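Local structure of agrobacterium tumefaciens DPS (Agrobacterium tumefaciens, 1O9R) at the interface of chains A and B. The protein protects DNA from oxidative damage without binding it, by oxidising Fe(2+) with hydrogen peroxide and storing the iron as a ferric mineral inside a hollow dodecamer. Residues are numbered along the deposited sequence; one frame, centred on the assembly and turned at random. Chains: chain A/B, Agrobacterium tumefaciens DPS.

The interface of chains A and B. Residues chain A 71-72, 75; chain B 148-149, 152.
The C-terminal end of helix 48-75 of chain A meets helix 134-156 of chain B, with A:Glu71, A:Arg72 and A:Gln75 set against B:Asp148, B:Lys149 and B:Trp152. The patch belongs to a subunit interface of the dodecameric shell that encloses the iron core. Two salt bridges of opposite polarity bracket it. In the first, the ammonium NZ of B:Lys149 donates to carboxylate OE1 of A:Glu71 at 3.0 Å. It comes from above the carboxylate plane, 37° out of it, and its second bond, to OE2, is weak. The lysine chain is extended, with CG anti to the backbone N (chi1 180°), and reaches the carboxylate end-on. A:Glu71 binds iron in a ferroxidase centre, which forms at two-fold interfaces; this interface is not an exact two-fold. The lysine may help to hold the carboxylate in place. CB of A:Glu71 sits over the rim of one indole face, 3.6 Å from CZ3 of B:Trp152, on the same side as its own backbone O. A:Gln75 fits between the two bridges, its CG packed on CB of B:Trp152 at 3.6 Å. Its amide oxygen OE1 accepts a bond from NH1 of A:Arg72, in the carbonyl plane. This bond within chain A probably helps to fix the guanidinium. The arginine chain bends at chi2 (58°), bringing the guanidinium nearly coplanar with the carboxylate of B:Asp148. The same A:Arg72 NH1 donates almost straight, at 2.7 Å, to the anti lone pair of B:Asp148 OD1.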
loop_
_atom_site.group_PDB
_atom_site.type_symbol
_atom_site.label_atom_id
_atom_site.label_comp_id
_atom_site.label_asym_id
_atom_site.label_seq_id
_atom_site.Cartn_x
_atom_site.Cartn_y
_atom_site.Cartn_z
ATOM N N GLU A 71 -12.701 21.366 -16.022
ATOM C CA GLU A 71 -12.138 20.660 -17.190
ATOM C C GLU A 71 -13.209 20.495 -18.275
ATOM O O GLU A 71 -12.792 20.544 -19.461
ATOM C CB GLU A 71 -11.624 19.275 -16.767
ATOM C CG GLU A 71 -10.458 19.273 -15.770
ATOM C CD GLU A 71 -10.105 17.810 -15.401
ATOM O OE1 GLU A 71 -10.830 16.843 -15.663
ATOM O OE2 GLU A 71 -9.148 17.715 -14.614
ATOM N N ARG A 72 -14.455 20.294 -17.902
ATOM C CA ARG A 72 -15.493 20.154 -18.961
ATOM C C ARG A 72 -15.652 21.442 -19.716
ATOM O O ARG A 72 -15.882 21.298 -20.936
ATOM C CB ARG A 72 -16.792 19.706 -18.274
ATOM C CG ARG A 72 -17.893 19.320 -19.269
ATOM C CD ARG A 72 -17.391 18.176 -20.213
ATOM N NE ARG A 72 -18.568 17.814 -21.037
ATOM C CZ ARG A 72 -18.399 17.042 -22.123
ATOM N NH1 ARG A 72 -17.218 16.578 -22.482
ATOM N NH2 ARG A 72 -19.492 16.695 -22.851
ATOM N N GLN A 75 -12.897 21.335 -22.279
ATOM C CA GLN A 75 -13.147 20.296 -23.264
ATOM C C GLN A 75 -14.096 20.820 -24.345
ATOM O O GLN A 75 -13.957 20.372 -25.490
ATOM C CB GLN A 75 -13.792 19.062 -22.612
ATOM C CG GLN A 75 -12.761 18.273 -21.779
ATOM C CD GLN A 75 -13.452 17.368 -20.797
ATOM O OE1 GLN A 75 -14.501 16.805 -21.042
ATOM N NE2 GLN A 75 -12.897 17.268 -19.572
ATOM N N ASP B 148 -13.584 12.360 -24.079
ATOM C CA ASP B 148 -13.598 13.818 -24.255
ATOM C C ASP B 148 -12.443 14.459 -23.517
ATOM O O ASP B 148 -11.871 15.456 -24.008
ATOM C CB ASP B 148 -14.931 14.408 -23.812
ATOM C CG ASP B 148 -16.036 14.229 -24.825
ATOM O OD1 ASP B 148 -17.110 14.810 -24.568
ATOM O OD2 ASP B 148 -15.853 13.549 -25.869
ATOM N N LYS B 149 -12.055 13.933 -22.343
ATOM C CA LYS B 149 -10.887 14.511 -21.646
ATOM C C LYS B 149 -9.603 14.179 -22.367
ATOM O O LYS B 149 -8.745 15.049 -22.438
ATOM C CB LYS B 149 -10.879 13.924 -20.195
ATOM C CG LYS B 149 -9.661 14.494 -19.401
ATOM C CD LYS B 149 -9.873 14.293 -17.897
ATOM C CE LYS B 149 -8.542 14.662 -17.213
ATOM N NZ LYS B 149 -8.741 14.622 -15.717
ATOM N N TRP B 152 -9.294 16.463 -25.336
ATOM C CA TRP B 152 -8.846 17.828 -24.929
ATOM C C TRP B 152 -7.365 17.759 -24.653
ATOM O O TRP B 152 -6.599 18.676 -25.086
ATOM C CB TRP B 152 -9.662 18.246 -23.702
ATOM C CG TRP B 152 -8.976 19.278 -22.846
ATOM C CD1 TRP B 152 -8.332 20.417 -23.271
ATOM C CD2 TRP B 152 -8.824 19.237 -21.427
ATOM N NE1 TRP B 152 -7.806 21.103 -22.209
ATOM C CE2 TRP B 152 -8.075 20.398 -21.051
ATOM C CE3 TRP B 152 -9.241 18.363 -20.409
ATOM C CZ2 TRP B 152 -7.759 20.674 -19.723
ATOM C CZ3 TRP B 152 -8.932 18.634 -19.080
ATOM C CH2 TRP B 152 -8.198 19.789 -18.786
#